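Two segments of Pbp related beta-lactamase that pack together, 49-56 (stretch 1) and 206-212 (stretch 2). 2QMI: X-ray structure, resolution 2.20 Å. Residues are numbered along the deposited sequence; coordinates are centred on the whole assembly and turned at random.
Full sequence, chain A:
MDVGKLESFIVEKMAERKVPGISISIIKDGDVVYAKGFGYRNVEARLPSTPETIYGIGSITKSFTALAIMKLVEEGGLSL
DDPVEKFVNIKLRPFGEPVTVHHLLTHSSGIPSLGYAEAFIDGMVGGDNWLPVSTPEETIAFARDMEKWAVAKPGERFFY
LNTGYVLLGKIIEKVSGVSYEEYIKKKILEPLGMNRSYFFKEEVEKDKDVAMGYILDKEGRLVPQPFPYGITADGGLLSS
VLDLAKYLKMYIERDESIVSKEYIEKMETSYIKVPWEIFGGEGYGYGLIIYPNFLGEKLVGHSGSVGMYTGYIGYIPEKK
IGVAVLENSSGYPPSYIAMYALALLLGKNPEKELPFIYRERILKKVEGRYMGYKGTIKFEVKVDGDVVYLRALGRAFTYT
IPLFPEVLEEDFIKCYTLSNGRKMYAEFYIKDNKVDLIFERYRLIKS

Stretch 1 (49-56) STPETIYG
Stretch 2 (206-212) KDKDVAM

Residues 49-56 and 206-212 of Pbp related beta-lactamase lie far apart in one chain but run side by side in the same direction, T53 opposite D209 (CA-CA 4.8 Å), I54 opposite V210 (4.5 Å) and Y55 opposite A211 (5.9 Å). Stretch 1 enters extended at S49 and T50 (phi/psi -87/137 and -135/169), turns through P51 and E52 (-54/-31 and -81/-33), then extends again from T53 (-43/137) through I54 (-98/132) and Y55 (-130/168) to G56 (-82/148), with Y55 and G56 in a strand. Stretch 2 has no regular helix or strand: K206 (-93/-20), D207 (-76/135) and K208 (-85/3) lead into D209 (-144/84), after which V210, A211 and M212 are extended (-132/139, -93/142, -81/145).

A single beta bridge joins I54 to V210. I54 reaches the residues before and after V210: its N donates to D209 O at 3.0 Å (N-H...O 148°), and its O accepts from A211 N at 3.0 Å, almost linearly (177°). Beside the first bond, T53 CA lies 3.4 Å from D209 O in a CA-H...O contact (151° at the hydrogen).

The turn in stretch 1 is braced by T53 N, which donates to T50 OG1 at 3.2 Å. T50 is in the p rotamer (chi1 79°), and its OG1 also lies 2.8 Å from D209 OD2 and 2.7 Å from E52 OE1; its one proton could serve either carboxylate, and the geometry leaves the choice open. E52 (m, p, chi3 14°) curls back to that hydroxyl, leaving its OE1 4.5 Å from D209 OD2, a proximity of like charges with the hydroxyl close to both.

D209 has the largest area covered by the other stretch, and its CA-to-CB bond points toward stretch 1. Its t rotamer (chi1 -167°, chi2 -25°) brings OD1 to 2.9 Å from T53 CB, a tight approach. D209 N donates to D207 OD1 at 2.7 Å, so the short aspartate side chain of D207 (t, chi2 -64°) ties down the backbone just before the bridge. D207 also points toward stretch 1, its OD2 3.4 Å from I54 CD1.

V210 (t) points away from stretch 1, yet its CG2 remains 4.2 Å from I54 CB and its CG1 3.7 Å from I54 O. I54 (m, t; chi1 -77°, chi2 173°) is buried and extends its CD1 to D207. A211 points toward stretch 1; its small methyl lies against two buried side chains, with CB 3.6 Å from T53 OG1 (T53 chi1 176°, t) and 4.0 Å from Y55 CE1, over one face of the ring.

Y55 (m, chi1 -54°, chi2 -112°) carries its ring back along stretch 1, where OH and S49 OG (chi1 -93°) form a 2.8 Å hydrogen bond. Together the stretches bury 356 Å², counting both sides. K206 and K208 are exposed and remain outside the contact.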

ATOM      1  N   SER A  49     -40.646  -7.114   1.591  1.00 18.27           N
ATOM      2  CA  SER A  49     -40.921  -8.485   1.171  1.00 18.69           C
ATOM      3  C   SER A  49     -42.334  -8.789   1.679  1.00 19.17           C
ATOM      4  O   SER A  49     -42.687  -8.439   2.812  1.00 19.76           O
ATOM      5  CB  SER A  49     -39.925  -9.474   1.801  1.00 18.03           C
ATOM      6  OG  SER A  49     -38.808  -9.699   0.950  1.00 18.27           O
ATOM      7  N   THR A  50     -43.145  -9.423   0.839  1.00 19.21           N
ATOM      8  CA  THR A  50     -44.514  -9.766   1.206  1.00 19.64           C
ATOM      9  C   THR A  50     -44.839 -11.208   0.803  1.00 20.27           C
ATOM     10  O   THR A  50     -44.078 -11.842   0.086  1.00 19.71           O
ATOM     11  CB  THR A  50     -45.517  -8.850   0.504  1.00 19.60           C
ATOM     12  OG1 THR A  50     -45.685  -9.284  -0.850  1.00 21.00           O
ATOM     13  CG2 THR A  50     -45.021  -7.423   0.507  1.00 21.62           C
ATOM     14  N   PRO A  51     -45.979 -11.742   1.267  1.00 20.31           N
ATOM     15  CA  PRO A  51     -46.347 -13.115   0.913  1.00 20.83           C
ATOM     16  C   PRO A  51     -46.348 -13.314  -0.603  1.00 20.74           C
ATOM     17  O   PRO A  51     -46.063 -14.404  -1.096  1.00 20.16           O
ATOM     18  CB  PRO A  51     -47.747 -13.255   1.505  1.00 20.25           C
ATOM     19  CG  PRO A  51     -47.698 -12.373   2.686  1.00 20.25           C
ATOM     20  CD  PRO A  51     -46.981 -11.153   2.172  1.00 19.36           C
ATOM     21  N   GLU A  52     -46.664 -12.237  -1.322  1.00 21.12           N
ATOM     22  CA  GLU A  52     -46.748 -12.236  -2.781  1.00 22.95           C
ATOM     23  C   GLU A  52     -45.412 -12.117  -3.537  1.00 22.41           C
ATOM     24  O   GLU A  52     -45.275 -12.663  -4.627  1.00 21.37           O
ATOM     25  CB  GLU A  52     -47.664 -11.090  -3.257  1.00 26.09           C
ATOM     26  CG  GLU A  52     -49.118 -11.086  -2.741  1.00 32.50           C
ATOM     27  CD  GLU A  52     -49.250 -10.698  -1.263  1.00 36.03           C
ATOM     28  OE1 GLU A  52     -48.265 -10.177  -0.682  1.00 37.90           O
ATOM     29  OE2 GLU A  52     -50.345 -10.907  -0.684  1.00 37.15           O
ATOM     30  N   THR A  53     -44.441 -11.395  -2.978  1.00 22.17           N
ATOM     31  CA  THR A  53     -43.151 -11.200  -3.653  1.00 21.86           C
ATOM     32  C   THR A  53     -42.580 -12.459  -4.313  1.00 20.49           C
ATOM     33  O   THR A  53     -42.619 -13.558  -3.759  1.00 21.99           O
ATOM     34  CB  THR A  53     -42.090 -10.569  -2.693  1.00 21.68           C
ATOM     35  OG1 THR A  53     -40.816 -10.486  -3.356  1.00 25.11           O
ATOM     36  CG2 THR A  53     -41.938 -11.391  -1.455  1.00 25.16           C
ATOM     37  N   ILE A  54     -42.056 -12.276  -5.516  1.00 20.48           N
ATOM     38  CA  ILE A  54     -41.495 -13.363  -6.295  1.00 20.27           C
ATOM     39  C   ILE A  54     -39.971 -13.480  -6.190  1.00 20.89           C
ATOM     40  O   ILE A  54     -39.251 -12.490  -6.310  1.00 18.58           O
ATOM     41  CB  ILE A  54     -41.927 -13.207  -7.774  1.00 20.73           C
ATOM     42  CG1 ILE A  54     -43.381 -13.673  -7.913  1.00 22.93           C
ATOM     43  CG2 ILE A  54     -41.000 -13.977  -8.695  1.00 20.14           C
ATOM     44  CD1 ILE A  54     -43.989 -13.421  -9.265  1.00 25.94           C
ATOM     45  N   TYR A  55     -39.503 -14.708  -5.957  1.00 19.65           N
ATOM     46  CA  TYR A  55     -38.078 -15.015  -5.840  1.00 21.07           C
ATOM     47  C   TYR A  55     -37.767 -16.190  -6.753  1.00 21.50           C
ATOM     48  O   TYR A  55     -38.672 -16.861  -7.247  1.00 22.47           O
ATOM     49  CB  TYR A  55     -37.706 -15.473  -4.426  1.00 19.62           C
ATOM     50  CG  TYR A  55     -38.096 -14.577  -3.277  1.00 19.41           C
ATOM     51  CD1 TYR A  55     -37.122 -13.912  -2.531  1.00 18.83           C
ATOM     52  CD2 TYR A  55     -39.425 -14.473  -2.872  1.00 18.38           C
ATOM     53  CE1 TYR A  55     -37.464 -13.170  -1.399  1.00 19.79           C
ATOM     54  CE2 TYR A  55     -39.781 -13.739  -1.747  1.00 19.60           C
ATOM     55  CZ  TYR A  55     -38.801 -13.088  -1.011  1.00 20.14           C
ATOM     56  OH  TYR A  55     -39.160 -12.357   0.099  1.00 18.94           O
ATOM     57  N   GLY A  56     -36.480 -16.448  -6.959  1.00 21.23           N
ATOM     58  CA  GLY A  56     -36.093 -17.596  -7.756  1.00 18.20           C
ATOM     59  C   GLY A  56     -36.164 -18.754  -6.772  1.00 19.54           C
ATOM     60  O   GLY A  56     -35.899 -18.556  -5.584  1.00 18.86           O
ATOM     61  N   LYS A 206     -43.048  -7.695 -15.828  1.00 26.83           N
ATOM     62  CA  LYS A 206     -44.383  -7.110 -15.857  1.00 29.57           C
ATOM     63  C   LYS A 206     -45.022  -7.194 -14.472  1.00 30.89           C
ATOM     64  O   LYS A 206     -45.964  -6.457 -14.173  1.00 30.48           O
ATOM     65  CB  LYS A 206     -45.279  -7.831 -16.872  1.00 30.19           C
ATOM     66  CG  LYS A 206     -44.802  -7.768 -18.327  1.00 31.47           C
ATOM     67  CD  LYS A 206     -44.464  -6.332 -18.774  1.00 33.83           C
ATOM     68  CE  LYS A 206     -45.641  -5.373 -18.597  1.00 35.44           C
ATOM     69  NZ  LYS A 206     -45.289  -3.969 -19.003  1.00 36.85           N
ATOM     70  N   ASP A 207     -44.501  -8.087 -13.628  1.00 31.85           N
ATOM     71  CA  ASP A 207     -45.027  -8.270 -12.274  1.00 31.43           C
ATOM     72  C   ASP A 207     -44.590  -7.149 -11.322  1.00 30.59           C
ATOM     73  O   ASP A 207     -43.420  -6.764 -11.282  1.00 30.08           O
ATOM     74  CB  ASP A 207     -44.596  -9.630 -11.722  1.00 32.13           C
ATOM     75  CG  ASP A 207     -45.322  -9.984 -10.434  1.00 33.64           C
ATOM     76  OD1 ASP A 207     -45.131  -9.271  -9.424  1.00 32.84           O
ATOM     77  OD2 ASP A 207     -46.091 -10.973 -10.432  1.00 34.57           O
ATOM     78  N   LYS A 208     -45.544  -6.657 -10.537  1.00 30.28           N
ATOM     79  CA  LYS A 208     -45.317  -5.541  -9.617  1.00 30.02           C
ATOM     80  C   LYS A 208     -44.747  -5.853  -8.234  1.00 28.30           C
ATOM     81  O   LYS A 208     -44.605  -4.941  -7.419  1.00 28.34           O
ATOM     82  CB  LYS A 208     -46.624  -4.768  -9.458  1.00 31.22           C
ATOM     83  CG  LYS A 208     -47.358  -4.631 -10.775  1.00 33.86           C
ATOM     84  CD  LYS A 208     -48.737  -4.015 -10.629  1.00 34.90           C
ATOM     85  CE  LYS A 208     -49.508  -4.169 -11.934  1.00 35.71           C
ATOM     86  NZ  LYS A 208     -48.852  -3.499 -13.108  1.00 35.35           N
ATOM     87  N   ASP A 209     -44.428  -7.117  -7.968  1.00 25.49           N
ATOM     88  CA  ASP A 209     -43.865  -7.507  -6.675  1.00 23.52           C
ATOM     89  C   ASP A 209     -42.822  -8.615  -6.875  1.00 23.09           C
ATOM     90  O   ASP A 209     -43.117  -9.806  -6.742  1.00 22.36           O
ATOM     91  CB  ASP A 209     -44.969  -7.994  -5.731  1.00 23.26           C
ATOM     92  CG  ASP A 209     -44.499  -8.099  -4.284  1.00 24.63           C
ATOM     93  OD1 ASP A 209     -43.282  -8.274  -4.064  1.00 24.09           O
ATOM     94  OD2 ASP A 209     -45.348  -8.017  -3.366  1.00 23.39           O
ATOM     95  N   VAL A 210     -41.599  -8.202  -7.192  1.00 21.64           N
ATOM     96  CA  VAL A 210     -40.495  -9.122  -7.440  1.00 21.36           C
ATOM     97  C   VAL A 210     -39.290  -8.636  -6.650  1.00 20.75           C
ATOM     98  O   VAL A 210     -39.022  -7.434  -6.595  1.00 20.72           O
ATOM     99  CB  VAL A 210     -40.125  -9.155  -8.953  1.00 23.04           C
ATOM    100  CG1 VAL A 210     -38.995 -10.156  -9.207  1.00 22.19           C
ATOM    101  CG2 VAL A 210     -41.358  -9.519  -9.780  1.00 23.29           C
ATOM    102  N   ALA A 211     -38.571  -9.570  -6.040  1.00 18.74           N
ATOM    103  CA  ALA A 211     -37.411  -9.211  -5.245  1.00 20.80           C
ATOM    104  C   ALA A 211     -36.117  -9.248  -6.041  1.00 19.98           C
ATOM    105  O   ALA A 211     -35.917 -10.109  -6.903  1.00 19.57           O
ATOM    106  CB  ALA A 211     -37.295 -10.131  -4.039  1.00 19.96           C
ATOM    107  N   MET A 212     -35.248  -8.290  -5.746  1.00 20.38           N
ATOM    108  CA  MET A 212     -33.942  -8.205  -6.382  1.00 19.88           C
ATOM    109  C   MET A 212     -33.058  -9.211  -5.643  1.00 19.66           C
ATOM    110  O   MET A 212     -33.222  -9.414  -4.442  1.00 18.93           O
ATOM    111  CB  MET A 212     -33.380  -6.786  -6.225  1.00 21.17           C
ATOM    112  CG  MET A 212     -31.906  -6.626  -6.603  1.00 19.64           C
ATOM    113  SD  MET A 212     -31.535  -7.202  -8.270  1.00 20.24           S
ATOM    114  CE  MET A 212     -32.283  -5.888  -9.260  1.00 17.07           C
TER